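PDB 3TC3: UV damage endonuclease from Sulfolobus acidocaldarius, which probably acts as a metal-dependent endonuclease in DNA repair, nicking strands that carry ultraviolet and other lesions through a manganese-bound TIM barrel. Local coordinates for residues A147-I161 against P185-D197. Sequence-based numbering, arbitrary orientation.
With MN (manganese (II) ion), chain C.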
ATOM      1  N   ALA A 147       4.950   0.343  10.880  1.00 11.03           N
ATOM      2  CA  ALA A 147       6.272  -0.321  11.009  1.00 12.32           C
ATOM      3  C   ALA A 147       6.187  -1.322  12.146  1.00 13.44           C
ATOM      4  O   ALA A 147       6.727  -2.447  12.018  1.00 14.48           O
ATOM      5  CB  ALA A 147       7.291   0.722  11.318  1.00 12.68           C
ATOM      6  N   ASP A 148       5.565  -0.946  13.251  1.00 13.22           N
ATOM      7  CA  ASP A 148       5.461  -1.922  14.363  1.00 15.87           C
ATOM      8  C   ASP A 148       4.715  -3.197  13.908  1.00 15.51           C
ATOM      9  O   ASP A 148       5.000  -4.310  14.416  1.00 15.67           O
ATOM     10  CB  ASP A 148       4.707  -1.294  15.555  1.00 17.43           C
ATOM     11  CG  ASP A 148       5.550  -0.269  16.330  1.00 19.17           C
ATOM     12  OD1 ASP A 148       6.765  -0.191  16.089  1.00 21.53           O
ATOM     13  OD2 ASP A 148       4.938   0.440  17.136  1.00 20.35           O
ATOM     14  N   LEU A 149       3.621  -3.008  13.138  1.00 12.98           N
ATOM     15  CA  LEU A 149       2.825  -4.191  12.734  1.00 13.45           C
ATOM     16  C   LEU A 149       3.696  -5.139  11.894  1.00 13.23           C
ATOM     17  O   LEU A 149       3.780  -6.368  12.154  1.00 14.81           O
ATOM     18  CB  LEU A 149       1.546  -3.770  11.997  1.00 12.89           C
ATOM     19  CG  LEU A 149       0.655  -4.920  11.551  1.00 13.31           C
ATOM     20  CD1 LEU A 149       0.085  -5.638  12.823  1.00 14.00           C
ATOM     21  CD2 LEU A 149      -0.427  -4.442  10.643  1.00 13.70           C
ATOM     22  N   LEU A 150       4.369  -4.599  10.906  1.00 12.15           N
ATOM     23  CA  LEU A 150       5.276  -5.356  10.031  1.00 13.21           C
ATOM     24  C   LEU A 150       6.434  -5.966  10.866  1.00 14.17           C
ATOM     25  O   LEU A 150       6.774  -7.171  10.662  1.00 15.85           O
ATOM     26  CB  LEU A 150       5.777  -4.434   8.925  1.00 12.24           C
ATOM     27  CG  LEU A 150       4.555  -3.980   8.020  1.00 11.15           C
ATOM     28  CD1 LEU A 150       5.095  -2.927   7.028  1.00 12.09           C
ATOM     29  CD2 LEU A 150       3.964  -5.119   7.230  1.00 12.23           C
ATOM     30  N   ASP A 151       6.984  -5.181  11.826  1.00 14.43           N
ATOM     31  CA  ASP A 151       8.027  -5.740  12.684  1.00 16.25           C
ATOM     32  C   ASP A 151       7.499  -6.907  13.484  1.00 16.57           C
ATOM     33  O   ASP A 151       8.222  -7.888  13.717  1.00 17.92           O
ATOM     34  CB  ASP A 151       8.478  -4.678  13.647  1.00 18.21           C
ATOM     35  CG  ASP A 151       9.453  -3.682  13.098  1.00 21.15           C
ATOM     36  OD1 ASP A 151      10.016  -3.851  12.013  1.00 24.33           O
ATOM     37  OD2 ASP A 151       9.695  -2.702  13.843  1.00 25.16           O
ATOM     38  N   SER A 152       6.281  -6.850  13.981  1.00 15.60           N
ATOM     39  CA  SER A 152       5.732  -7.893  14.843  1.00 16.44           C
ATOM     40  C   SER A 152       5.517  -9.163  14.075  1.00 18.52           C
ATOM     41  O   SER A 152       5.529 -10.262  14.686  1.00 21.12           O
ATOM     42  CB  SER A 152       4.412  -7.419  15.476  1.00 16.71           C
ATOM     43  OG  SER A 152       3.297  -7.481  14.563  1.00 17.95           O
ATOM     44  N   MET A 153       5.317  -9.060  12.757  1.00 16.92           N
ATOM     45  CA  MET A 153       5.201 -10.240  11.885  1.00 17.21           C
ATOM     46  C   MET A 153       6.579 -10.779  11.486  1.00 17.77           C
ATOM     47  O   MET A 153       6.656 -11.893  10.958  1.00 19.92           O
ATOM     48  CB  MET A 153       4.413  -9.904  10.612  1.00 18.21           C
ATOM     49  CG  MET A 153       3.016  -9.519  10.989  1.00 17.33           C
ATOM     50  SD  MET A 153       2.050  -9.032   9.532  1.00 17.40           S
ATOM     51  CE  MET A 153       0.424  -8.860  10.222  1.00 16.53           C
ATOM     52  N   GLY A 154       7.654 -10.043  11.774  1.00 18.11           N
ATOM     53  CA  GLY A 154       8.998 -10.453  11.355  1.00 19.71           C
ATOM     54  C   GLY A 154       9.208 -10.380   9.851  1.00 20.40           C
ATOM     55  O   GLY A 154       9.993 -11.157   9.281  1.00 23.25           O
ATOM     56  N   ILE A 155       8.522  -9.449   9.178  1.00 18.85           N
ATOM     57  CA  ILE A 155       8.710  -9.271   7.774  1.00 19.60           C
ATOM     58  C   ILE A 155       9.145  -7.843   7.408  1.00 18.80           C
ATOM     59  O   ILE A 155       9.218  -6.946   8.298  1.00 21.80           O
ATOM     60  CB  ILE A 155       7.397  -9.596   7.044  1.00 18.70           C
ATOM     61  CG1 ILE A 155       6.323  -8.525   7.360  1.00 16.77           C
ATOM     62  CG2 ILE A 155       6.870 -11.060   7.404  1.00 18.44           C
ATOM     63  CD1 ILE A 155       4.959  -8.787   6.617  1.00 17.80           C
ATOM     64  N   GLU A 156       9.527  -7.692   6.156  1.00 20.06           N
ATOM     65  CA  GLU A 156       9.938  -6.328   5.709  1.00 20.33           C
ATOM     66  C   GLU A 156       8.700  -5.572   5.232  1.00 19.22           C
ATOM     67  O   GLU A 156       8.063  -4.916   6.129  1.00 18.31           O
ATOM     68  CB  GLU A 156      11.024  -6.349   4.643  1.00 26.17           C
ATOM     69  CG  GLU A 156      12.434  -6.972   5.084  1.00 31.78           C
ATOM     70  CD  GLU A 156      13.004  -6.465   6.403  1.00 38.98           C
ATOM     71  OE1 GLU A 156      12.908  -5.263   6.745  1.00 35.32           O
ATOM     72  OE2 GLU A 156      13.625  -7.290   7.115  1.00 45.40           O
ATOM     73  N   GLY A 157       8.385  -5.649   3.927  1.00 15.63           N
ATOM     74  CA  GLY A 157       7.150  -4.975   3.465  1.00 13.14           C
ATOM     75  C   GLY A 157       7.446  -3.524   3.207  1.00 13.81           C
ATOM     76  O   GLY A 157       8.473  -2.989   3.637  1.00 16.52           O
ATOM     77  N   LYS A 158       6.556  -2.911   2.488  1.00 11.02           N
ATOM     78  CA  LYS A 158       6.622  -1.453   2.207  1.00 11.16           C
ATOM     79  C   LYS A 158       5.438  -0.710   2.768  1.00 11.30           C
ATOM     80  O   LYS A 158       4.310  -1.209   2.700  1.00 11.08           O
ATOM     81  CB  LYS A 158       6.711  -1.198   0.695  1.00 11.19           C
ATOM     82  CG  LYS A 158       8.031  -1.813   0.038  1.00 12.56           C
ATOM     83  CD  LYS A 158       9.269  -1.258   0.603  1.00 13.55           C
ATOM     84  CE  LYS A 158      10.494  -1.778  -0.232  1.00 18.10           C
ATOM     85  NZ  LYS A 158      11.681  -1.400   0.542  1.00 20.96           N
ATOM     86  N   ILE A 159       5.663   0.546   3.131  1.00 10.62           N
ATOM     87  CA  ILE A 159       4.590   1.444   3.605  1.00 10.07           C
ATOM     88  C   ILE A 159       4.566   2.532   2.615  1.00 10.56           C
ATOM     89  O   ILE A 159       5.536   3.317   2.505  1.00 10.91           O
ATOM     90  CB  ILE A 159       4.925   2.013   5.056  1.00 10.52           C
ATOM     91  CG1 ILE A 159       5.060   0.853   6.039  1.00 11.82           C
ATOM     92  CG2 ILE A 159       3.822   2.978   5.435  1.00 11.44           C
ATOM     93  CD1 ILE A 159       5.743   1.356   7.403  1.00 11.66           C
ATOM     94  N   GLN A 160       3.459   2.629   1.870  1.00 10.04           N
ATOM     95  CA  GLN A 160       3.383   3.589   0.740  1.00 11.05           C
ATOM     96  C   GLN A 160       2.553   4.793   1.204  1.00 10.83           C
ATOM     97  O   GLN A 160       1.389   4.697   1.760  1.00 11.15           O
ATOM     98  CB  GLN A 160       2.736   2.914  -0.484  1.00 13.71           C
ATOM     99  CG  GLN A 160       1.384   2.517  -0.362  1.00 16.74           C
ATOM    100  CD  GLN A 160       1.032   1.707  -1.632  1.00 19.25           C
ATOM    101  OE1 GLN A 160       1.243   0.475  -1.605  1.00 24.65           O
ATOM    102  NE2 GLN A 160       0.663   2.391  -2.765  1.00 19.92           N
ATOM    103  N   ILE A 161       3.095   5.967   0.857  1.00 10.96           N
ATOM    104  CA  ILE A 161       2.346   7.195   1.103  1.00 10.72           C
ATOM    105  C   ILE A 161       2.398   8.180  -0.083  1.00 11.58           C
ATOM    106  O   ILE A 161       3.218   7.992  -0.933  1.00 11.06           O
ATOM    107  CB  ILE A 161       2.859   7.970   2.340  1.00 11.49           C
ATOM    108  CG1 ILE A 161       4.322   8.356   2.141  1.00 12.31           C
ATOM    109  CG2 ILE A 161       2.632   7.078   3.593  1.00 11.81           C
ATOM    110  CD1 ILE A 161       4.865   9.353   3.329  1.00 14.63           C
ATOM    111  N   PRO A 185      12.524   7.516  12.332  1.00 16.87           N
ATOM    112  CA  PRO A 185      13.328   6.359  12.736  1.00 17.95           C
ATOM    113  C   PRO A 185      13.460   5.377  11.609  1.00 17.47           C
ATOM    114  O   PRO A 185      12.594   5.306  10.740  1.00 15.89           O
ATOM    115  CB  PRO A 185      12.492   5.717  13.866  1.00 20.58           C
ATOM    116  CG  PRO A 185      11.124   6.119  13.549  1.00 20.92           C
ATOM    117  CD  PRO A 185      11.195   7.526  12.946  1.00 20.75           C
ATOM    118  N   SER A 186      14.567   4.654  11.582  1.00 18.06           N
ATOM    119  CA  SER A 186      14.914   3.704  10.578  1.00 18.48           C
ATOM    120  C   SER A 186      13.873   2.658  10.298  1.00 17.07           C
ATOM    121  O   SER A 186      13.772   2.224   9.169  1.00 17.93           O
ATOM    122  CB  SER A 186      16.180   2.933  11.019  1.00 22.14           C
ATOM    123  OG  SER A 186      17.219   3.834  11.060  1.00 31.10           O
ATOM    124  N   ASN A 187      13.131   2.166  11.315  1.00 16.99           N
ATOM    125  CA  ASN A 187      12.170   1.081  11.017  1.00 17.11           C
ATOM    126  C   ASN A 187      11.007   1.562  10.165  1.00 15.99           C
ATOM    127  O   ASN A 187      10.362   0.755   9.493  1.00 15.85           O
ATOM    128  CB  ASN A 187      11.652   0.314  12.254  1.00 20.03           C
ATOM    129  CG  ASN A 187      10.712   1.122  13.138  1.00 21.64           C
ATOM    130  OD1 ASN A 187      10.701   2.373  13.192  1.00 22.97           O
ATOM    131  ND2 ASN A 187       9.863   0.363  13.856  1.00 24.36           N
ATOM    132  N   ILE A 188      10.814   2.890  10.137  1.00 15.10           N
ATOM    133  CA  ILE A 188       9.812   3.446   9.230  1.00 13.86           C
ATOM    134  C   ILE A 188      10.510   3.819   7.931  1.00 13.60           C
ATOM    135  O   ILE A 188      10.050   3.480   6.820  1.00 14.02           O
ATOM    136  CB  ILE A 188       9.176   4.721   9.791  1.00 13.94           C
ATOM    137  CG1 ILE A 188       8.449   4.390  11.131  1.00 14.14           C
ATOM    138  CG2 ILE A 188       8.223   5.440   8.744  1.00 13.23           C
ATOM    139  CD1 ILE A 188       7.936   5.669  11.849  1.00 14.16           C
ATOM    140  N   SER A 189      11.589   4.602   8.066  1.00 12.77           N
ATOM    141  CA  SER A 189      12.191   5.156   6.831  1.00 13.72           C
ATOM    142  C   SER A 189      12.636   4.034   5.839  1.00 14.47           C
ATOM    143  O   SER A 189      12.548   4.236   4.601  1.00 15.32           O
ATOM    144  CB  SER A 189      13.364   6.123   7.156  1.00 15.08           C
ATOM    145  OG  SER A 189      14.430   5.382   7.697  1.00 16.91           O
ATOM    146  N   LYS A 190      13.176   2.913   6.323  1.00 14.92           N
ATOM    147  CA  LYS A 190      13.623   1.842   5.456  1.00 16.79           C
ATOM    148  C   LYS A 190      12.504   1.198   4.639  1.00 15.83           C
ATOM    149  O   LYS A 190      12.754   0.623   3.599  1.00 18.84           O
ATOM    150  CB  LYS A 190      14.409   0.784   6.223  1.00 18.62           C
ATOM    151  CG  LYS A 190      15.866   1.264   6.546  1.00 29.05           C
ATOM    152  CD  LYS A 190      16.716   1.448   5.227  1.00 30.30           C
ATOM    153  CE  LYS A 190      18.186   1.725   5.520  1.00 40.33           C
ATOM    154  NZ  LYS A 190      18.356   3.213   5.645  1.00 43.66           N
ATOM    155  N   ARG A 191      11.273   1.359   5.127  1.00 13.79           N
ATOM    156  CA  ARG A 191      10.120   0.693   4.532  1.00 12.36           C
ATOM    157  C   ARG A 191       9.357   1.680   3.656  1.00 11.88           C
ATOM    158  O   ARG A 191       8.459   1.278   2.873  1.00 11.63           O
ATOM    159  CB  ARG A 191       9.166   0.208   5.597  1.00 12.59           C
ATOM    160  CG  ARG A 191       9.692  -1.000   6.335  1.00 15.50           C
ATOM    161  CD  ARG A 191       8.584  -1.412   7.216  1.00 16.59           C
ATOM    162  NE  ARG A 191       8.873  -2.763   7.760  1.00 17.25           N
ATOM    163  CZ  ARG A 191       9.284  -3.045   8.965  1.00 18.41           C
ATOM    164  NH1 ARG A 191       9.619  -2.093   9.835  1.00 20.98           N
ATOM    165  NH2 ARG A 191       9.341  -4.348   9.341  1.00 19.63           N
ATOM    166  N   LEU A 192       9.694   2.970   3.701  1.00 11.60           N
ATOM    167  CA  LEU A 192       8.756   3.941   3.085  1.00 10.84           C
ATOM    168  C   LEU A 192       8.938   4.004   1.564  1.00 10.39           C
ATOM    169  O   LEU A 192      10.064   3.914   1.037  1.00 11.84           O
ATOM    170  CB  LEU A 192       9.046   5.341   3.664  1.00 11.49           C
ATOM    171  CG  LEU A 192       7.886   6.298   3.519  1.00 13.53           C
ATOM    172  CD1 LEU A 192       6.741   5.941   4.503  1.00 13.12           C
ATOM    173  CD2 LEU A 192       8.340   7.757   3.847  1.00 16.07           C
ATOM    174  N   VAL A 193       7.781   4.097   0.873  1.00  9.54           N
ATOM    175  CA  VAL A 193       7.792   4.307  -0.562  1.00 10.09           C
ATOM    176  C   VAL A 193       6.744   5.393  -0.888  1.00 10.04           C
ATOM    177  O   VAL A 193       5.840   5.638  -0.078  1.00 10.10           O
ATOM    178  CB  VAL A 193       7.525   3.008  -1.400  1.00 10.30           C
ATOM    179  CG1 VAL A 193       8.532   1.922  -1.028  1.00 10.92           C
ATOM    180  CG2 VAL A 193       6.073   2.560  -1.166  1.00 11.32           C
ATOM    181  N   ILE A 194       6.969   6.154  -1.960  1.00  9.75           N
ATOM    182  CA  ILE A 194       6.039   7.238  -2.257  1.00  9.72           C
ATOM    183  C   ILE A 194       5.365   6.963  -3.604  1.00 10.35           C
ATOM    184  O   ILE A 194       5.950   6.429  -4.496  1.00 12.32           O
ATOM    185  CB  ILE A 194       6.740   8.636  -2.285  1.00 10.69           C
ATOM    186  CG1 ILE A 194       7.888   8.642  -3.249  1.00 11.29           C
ATOM    187  CG2 ILE A 194       7.149   9.110  -0.865  1.00 11.84           C
ATOM    188  CD1 ILE A 194       8.518  10.106  -3.448  1.00 12.37           C
ATOM    189  N   GLU A 195       4.156   7.449  -3.768  1.00 11.85           N
ATOM    190  CA  GLU A 195       3.408   7.198  -4.983  1.00 11.89           C
ATOM    191  C   GLU A 195       2.938   8.552  -5.549  1.00 11.47           C
ATOM    192  O   GLU A 195       2.655   9.551  -4.848  1.00 11.61           O
ATOM    193  CB  GLU A 195       2.150   6.446  -4.524  1.00 14.74           C
ATOM    194  CG  GLU A 195       1.105   6.098  -5.600  1.00 18.64           C
ATOM    195  CD  GLU A 195      -0.235   5.652  -5.003  1.00 24.70           C
ATOM    196  OE1 GLU A 195      -0.297   5.230  -3.850  1.00 24.18           O
ATOM    197  OE2 GLU A 195      -1.245   5.692  -5.722  1.00 31.48           O
ATOM    198  N   ASN A 196       2.862   8.591  -6.872  1.00 10.62           N
ATOM    199  CA  ASN A 196       2.359   9.750  -7.522  1.00 10.57           C
ATOM    200  C   ASN A 196       0.845   9.868  -7.300  1.00 12.32           C
ATOM    201  O   ASN A 196       0.152   8.833  -7.248  1.00 13.61           O
ATOM    202  CB  ASN A 196       2.737   9.724  -9.024  1.00 11.15           C
ATOM    203  CG  ASN A 196       2.194   8.492  -9.769  1.00 10.80           C
ATOM    204  OD1 ASN A 196       2.518   7.381  -9.366  1.00 12.24           O
ATOM    205  ND2 ASN A 196       1.328   8.694 -10.785  1.00 10.97           N
ATOM    206  N   ASP A 197       0.382  11.098  -7.224  1.00 13.32           N
ATOM    207  CA  ASP A 197      -1.095  11.316  -7.155  1.00 13.95           C
ATOM    208  C   ASP A 197      -1.674  11.970  -8.384  1.00 14.39           C
ATOM    209  O   ASP A 197      -0.911  12.392  -9.268  1.00 15.72           O
ATOM    210  CB  ASP A 197      -1.421  11.990  -5.810  1.00 15.15           C
ATOM    211  CG  ASP A 197      -0.986  13.449  -5.786  1.00 15.76           C
ATOM    212  OD1 ASP A 197      -1.742  14.306  -6.341  1.00 20.09           O
ATOM    213  OD2 ASP A 197       0.069  13.818  -5.221  1.00 15.27           O
TER
HETATM  214 MN    MN C 290      -2.635   4.037  -6.216  1.00 45.06          MN
HETATM  215  O   HOH W   1       8.657   1.403  16.827  1.00 30.61           O
HETATM  216  O   HOH W   2      11.781   1.449   0.949  1.00 16.83           O
HETATM  217  O   HOH W   3      -2.861   4.044  -3.837  1.00 26.75           O
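Arg191 lays its guanidinium against the C-terminal end of helix 133-153, with all five N-H groups bonded. Its NH1 and NH2 both grip a single carboxylate oxygen, Asp151 OD1, each at 2.8 Å and from the same face of the carboxylate, whose plane stands 55° from the guanidinium. NH2 also donates to Ile155 O, in the carbonyl plane, NH1 to the backbone O of Asn187, and NE to Glu156 O at 2.8 Å, from above that carbonyl's plane. A buried arginine can thus take up carbonyls left over past a helix end. Leu150 CB lies over one guanidinium face, 3.6 Å from Arg191 NH2. The chain of Arg191, extended from CG to NE (chi2 -174°), carries the charge this far past Gly157. An alanine here would probably leave the Asp151 carboxylate without its charged mate and the carbonyls of Ile155 and Glu156 without these donors.

In the second shell, Asn187 ND2 positions Asp151 by donating to OD2, nearly straight at 170°. Just beyond Arg191 the chain becomes strand 192-195, parallel to 158-162; Arg191 O already accepts from Ile159 N at 2.9 Å. Along one face Ile159 and Ile161 pack on Leu192, and Ile161 also on Ile194; on the other, Val193 CG2 presses against Gln160 CB. TIM-barrel strands carry metal ligands at their C-terminal ends, and here Glu195 OE2 binds manganese at 2.2 Å, alongside Asp220 and Glu288. Gln160 NE2 meets Glu195 OE1 from above the carboxylate plane and also bonds Asp251, itself of the manganese site.

Strands 158-162 and 192-195 are adjacent staves, flanked by strands 117-120 and 217-220, with Phe177 and Phe181 of helix 170-181 covering Ile161, Leu192 and Ile194.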